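Local coordinates for exosome complex component Rrp42 (Methanothermobacter thermautotrophicus, PDB 2WNR), which probably serves as a non-catalytic component of the RNA-degrading exosome, contributing to the structure of the Rrp41 active site, at residues T83-L88 and E102-L107; V53-T58 and D147-D152. All coordinates share one frame; numbering follows the deposited sequence.

Contact 1. Residues T83-L88 and E102-L107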
# COMPACT_ATOMS: atom_id res chain seq x y z
N THR A 83 5.29 -15.71 11.54
CA THR A 83 5.72 -16.53 10.41
C THR A 83 5.40 -15.82 9.11
O THR A 83 4.27 -15.37 8.90
CB THR A 83 5.07 -17.93 10.43
OG1 THR A 83 5.37 -18.57 11.67
CG2 THR A 83 5.60 -18.82 9.29
N ASN A 84 6.40 -15.69 8.25
CA ASN A 84 6.20 -15.10 6.94
C ASN A 84 7.06 -15.81 5.91
O ASN A 84 8.19 -16.21 6.20
CB ASN A 84 6.48 -13.59 6.94
CG ASN A 84 6.25 -12.96 5.56
OD1 ASN A 84 5.11 -12.73 5.15
ND2 ASN A 84 7.34 -12.70 4.82
N SER A 85 6.53 -15.97 4.70
CA SER A 85 7.28 -16.65 3.66
C SER A 85 7.36 -15.81 2.40
O SER A 85 6.39 -15.16 2.01
CB SER A 85 6.69 -18.02 3.36
OG SER A 85 5.30 -17.93 3.15
N GLU A 86 8.53 -15.83 1.78
CA GLU A 86 8.73 -15.16 0.51
C GLU A 86 8.83 -16.19 -0.64
O GLU A 86 9.86 -16.85 -0.80
CB GLU A 86 9.99 -14.30 0.58
CG GLU A 86 9.84 -13.07 1.44
CD GLU A 86 9.02 -11.96 0.78
OE1 GLU A 86 9.54 -11.31 -0.15
OE2 GLU A 86 7.86 -11.72 1.21
N LEU A 87 7.75 -16.33 -1.40
CA LEU A 87 7.77 -17.20 -2.57
C LEU A 87 8.41 -16.43 -3.73
O LEU A 87 7.73 -15.74 -4.49
CB LEU A 87 6.36 -17.70 -2.90
CG LEU A 87 5.92 -19.04 -2.33
CD1 LEU A 87 6.17 -19.14 -0.85
CD2 LEU A 87 4.45 -19.27 -2.61
N LEU A 88 9.72 -16.55 -3.86
CA LEU A 88 10.48 -15.69 -4.74
C LEU A 88 10.28 -15.97 -6.23
O LEU A 88 10.27 -17.14 -6.66
CB LEU A 88 11.98 -15.79 -4.43
CG LEU A 88 12.48 -15.50 -3.01
CD1 LEU A 88 13.97 -15.84 -2.86
CD2 LEU A 88 12.17 -14.11 -2.49
N GLU A 102 -2.03 -15.38 -2.35
CA GLU A 102 -2.79 -16.48 -1.74
C GLU A 102 -1.90 -17.64 -1.34
O GLU A 102 -1.93 -18.11 -0.21
CB GLU A 102 -3.72 -17.05 -2.79
CG GLU A 102 -5.06 -16.42 -2.89
CD GLU A 102 -5.89 -17.10 -3.96
OE1 GLU A 102 -5.32 -17.83 -4.81
OE2 GLU A 102 -7.12 -16.91 -3.94
N ARG A 103 -1.13 -18.10 -2.31
CA ARG A 103 -0.31 -19.29 -2.24
C ARG A 103 0.74 -19.15 -1.14
O ARG A 103 0.95 -20.09 -0.39
CB ARG A 103 0.34 -19.48 -3.59
CG ARG A 103 1.03 -20.78 -3.85
CD ARG A 103 1.23 -20.93 -5.39
NE ARG A 103 1.48 -19.62 -6.04
CZ ARG A 103 1.86 -19.44 -7.30
NH1 ARG A 103 2.07 -20.46 -8.13
NH2 ARG A 103 2.05 -18.20 -7.74
N SER A 104 1.37 -17.99 -1.05
CA SER A 104 2.36 -17.72 -0.01
C SER A 104 1.72 -17.70 1.36
O SER A 104 2.19 -18.36 2.28
CB SER A 104 3.03 -16.37 -0.26
OG SER A 104 4.14 -16.21 0.59
N VAL A 105 0.65 -16.93 1.49
CA VAL A 105 -0.14 -16.81 2.71
C VAL A 105 -0.57 -18.17 3.25
O VAL A 105 -0.46 -18.43 4.46
CB VAL A 105 -1.37 -15.91 2.48
CG1 VAL A 105 -2.35 -16.02 3.64
CG2 VAL A 105 -0.93 -14.45 2.26
N GLU A 106 -1.04 -19.05 2.37
CA GLU A 106 -1.46 -20.37 2.81
C GLU A 106 -0.29 -21.16 3.37
O GLU A 106 -0.34 -21.63 4.52
CB GLU A 106 -2.11 -21.16 1.69
CG GLU A 106 -2.62 -22.50 2.20
CD GLU A 106 -2.93 -23.46 1.10
OE1 GLU A 106 -2.35 -23.31 0.00
OE2 GLU A 106 -3.76 -24.37 1.33
N LEU A 107 0.76 -21.30 2.55
CA LEU A 107 1.99 -21.95 2.97
C LEU A 107 2.44 -21.44 4.33
O LEU A 107 2.69 -22.22 5.23
CB LEU A 107 3.10 -21.72 1.94
CG LEU A 107 4.48 -22.41 2.09
CD1 LEU A 107 5.47 -21.57 2.85
CD2 LEU A 107 4.38 -23.80 2.73
O HOH W 1 5.40 -14.30 -0.88

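Contact 2. Residues V53-T58 and D147-D152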
# COMPACT_ATOMS: atom_id res chain seq x y z
N VAL A 53 17.08 -26.25 3.82
CA VAL A 53 16.54 -27.58 3.54
C VAL A 53 16.35 -27.80 2.04
O VAL A 53 15.83 -26.95 1.32
CB VAL A 53 15.22 -27.85 4.30
CG1 VAL A 53 14.52 -29.11 3.77
CG2 VAL A 53 15.48 -28.00 5.77
N LYS A 54 16.82 -28.96 1.58
CA LYS A 54 16.57 -29.40 0.21
C LYS A 54 15.78 -30.70 0.26
O LYS A 54 16.19 -31.68 0.88
CB LYS A 54 17.88 -29.61 -0.55
CG LYS A 54 18.55 -28.33 -1.00
CD LYS A 54 19.73 -28.61 -1.94
CE LYS A 54 19.24 -29.00 -3.33
NZ LYS A 54 20.36 -29.24 -4.29
N LEU A 55 14.62 -30.68 -0.38
CA LEU A 55 13.75 -31.83 -0.46
C LEU A 55 13.59 -32.09 -1.95
O LEU A 55 12.85 -31.40 -2.64
CB LEU A 55 12.41 -31.54 0.25
CG LEU A 55 11.18 -32.43 0.07
CD1 LEU A 55 11.46 -33.90 0.36
CD2 LEU A 55 10.02 -31.94 0.95
N GLY A 56 14.32 -33.07 -2.46
CA GLY A 56 14.54 -33.16 -3.89
C GLY A 56 15.27 -31.89 -4.27
O GLY A 56 16.31 -31.57 -3.68
N ASN A 57 14.73 -31.14 -5.22
CA ASN A 57 15.33 -29.87 -5.61
C ASN A 57 14.67 -28.66 -4.97
O ASN A 57 15.18 -27.55 -5.07
CB ASN A 57 15.33 -29.72 -7.13
CG ASN A 57 16.38 -30.56 -7.79
OD1 ASN A 57 17.47 -30.72 -7.26
ND2 ASN A 57 16.07 -31.09 -8.97
N THR A 58 13.52 -28.89 -4.33
CA THR A 58 12.83 -27.84 -3.60
C THR A 58 13.72 -27.37 -2.47
O THR A 58 14.13 -28.15 -1.62
CB THR A 58 11.45 -28.32 -3.07
OG1 THR A 58 10.58 -28.58 -4.17
CG2 THR A 58 10.80 -27.27 -2.21
N ASP A 147 10.35 -27.20 -6.65
CA ASP A 147 10.25 -28.38 -7.50
C ASP A 147 9.27 -29.37 -6.87
O ASP A 147 9.42 -30.58 -7.05
CB ASP A 147 11.63 -29.01 -7.72
CG ASP A 147 11.70 -29.88 -8.98
OD1 ASP A 147 10.84 -29.74 -9.88
OD2 ASP A 147 12.65 -30.71 -9.10
N GLY A 148 8.28 -28.86 -6.14
CA GLY A 148 7.26 -29.69 -5.50
C GLY A 148 7.28 -29.69 -3.97
O GLY A 148 8.33 -29.81 -3.35
N ASN A 149 6.10 -29.57 -3.38
CA ASN A 149 5.92 -29.78 -1.94
C ASN A 149 6.66 -28.75 -1.08
O ASN A 149 7.70 -29.03 -0.49
CB ASN A 149 6.29 -31.21 -1.54
CG ASN A 149 5.88 -31.56 -0.12
OD1 ASN A 149 5.24 -30.77 0.57
ND2 ASN A 149 6.27 -32.75 0.32
N LEU A 150 6.09 -27.56 -1.02
CA LEU A 150 6.63 -26.51 -0.21
C LEU A 150 6.41 -26.76 1.29
O LEU A 150 7.27 -26.45 2.10
CB LEU A 150 5.94 -25.23 -0.64
CG LEU A 150 6.63 -24.21 -1.55
CD1 LEU A 150 7.76 -24.63 -2.49
CD2 LEU A 150 5.61 -23.23 -2.11
N PHE A 151 5.26 -27.32 1.64
CA PHE A 151 4.85 -27.47 3.03
C PHE A 151 5.81 -28.31 3.87
O PHE A 151 6.22 -27.88 4.96
CB PHE A 151 3.43 -28.05 3.11
CG PHE A 151 2.42 -27.27 2.35
CD1 PHE A 151 1.69 -26.26 2.98
CD2 PHE A 151 2.18 -27.53 1.01
CE1 PHE A 151 0.75 -25.52 2.28
CE2 PHE A 151 1.24 -26.79 0.29
CZ PHE A 151 0.53 -25.78 0.93
N ASP A 152 6.16 -29.49 3.36
CA ASP A 152 6.98 -30.43 4.12
C ASP A 152 8.38 -29.88 4.27
O ASP A 152 8.96 -29.97 5.35
CB ASP A 152 6.99 -31.80 3.46
CG ASP A 152 5.60 -32.42 3.38
OD1 ASP A 152 4.65 -31.82 3.91
OD2 ASP A 152 5.47 -33.51 2.79
O HOH W 2 13.12 -32.33 -6.99

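Contact 1. Residues T83-L88 and E102-L107
Arg103 touches Leu87 through its aliphatic stem, CG meeting Leu87 CD2 at 3.9 Å, while its flat guanidinium is turned to its own loop, where NH2 is bonded to Thr94 O. Phe95 packs against both Arg103 and Leu87. The motif is a helix laid on a β-sheet in the RNase PH fold; residues 102-107 run at 142° to strand residues 83-87, closer to antiparallel than to perpendicular. A small residue suits the helix face here, since the CA atoms of Leu87 and Ser104 are 6.0 Å apart and Leu87 CD2 rests 3.7 Å from Ser104 CA. With Ser104 OG anti to its backbone N (chi1 -170°), the hydroxyl points at the strand and lies 2.9 Å from Ser85 O. Ser85 OG, also turned to the helix, makes a weak hydrogen bond to Ser104 OG at 3.3 Å. Serine thus places compact polar groups where strand backbone and helix meet. Leu107, one helical turn on, supplies the apolar part: its CD1 comes within 4.5 Å of Leu87 CD1 and lies beside the Ser85 hydroxyl, and its side chain continues onto helix 150-164. One water completes the polar patch, accepting from Leu87 N at 3.1 Å and hydrogen-bonded to Ser104 OG at 2.7 Å.

Contact 2. Residues V53-T58 and D147-D152
Thr58, Asp147 and Leu55 carry this contact, in which the type II' turn of the β-hairpin between strands 49-55 and 58-69 packs on the loop leading into helix 150-164 of the RNase PH fold. Thr58 holds the loop by two bonds from one hydroxyl: OG1 accepts from Asp147 N at 2.8 Å and donates to Gly148 O at 2.7 Å. Threonine suits the place because its two branches do different work. A chi1 of -66° sets OG1 beside the backbone N, to grip the loop, and CG2 anti to that N, reaching Leu150 CD1 at 4.0 Å. Gly148 O has a second donor in Arg35 NH2, so this buried carbonyl is held from two residues. At Gly148 the backbone angles would jam a CB against the carbonyl O of Asp147, whereas Gly56 takes the positive phi of the second position of the type II' turn.

Asp147 runs alongside Asn57, both side chains pointing the same way with carboxylate and amide planes 14° apart. The direct bond, Asn57 ND2 to Asp147 OD2 at 3.4 Å, is weak, but a water reinforces it, accepting from Asn57 N and donating to the same OD2 at 2.7 Å. Polar residues fit this more open end, where a chain of another protein approaches.

Leu55, the first residue of the turn and paired with Thr58, packs CD2 against the start of the helix, 3.9 Å from both Asn149 ND2 and Asp152 CB. Asp152 also bonds Thr197 through OD1. Asn149 is the N-cap: its OD1 accepts from Asp152 N at 3.2 Å. Its ND2, also bonded to Asp208 OD1, donates almost straight (174°) to Asp152 OD2, meeting it from above the carboxylate plane.

Both contacts are largely buried and attach a helix, or the loop leading into it, to the same mixed sheet of the RNase PH domain. In contact 1 a helix side lies on strand 80-87, so leucine packing combines with a small hydroxyl-and-water patch. Contact 2 lies at a helix start and a hairpin turn, where backbone groups of the loop and the first helical turn are met by side-chain hydrogen bonds; its Asn57-Asp147 end is only partly buried. Helices 102-117 and 150-164 meet through Leu107 CD2 and Phe151 CD1, 3.7 Å apart, and Leu87 joins from the strand side, its CD2 4.2 Å from Leu150 CD2.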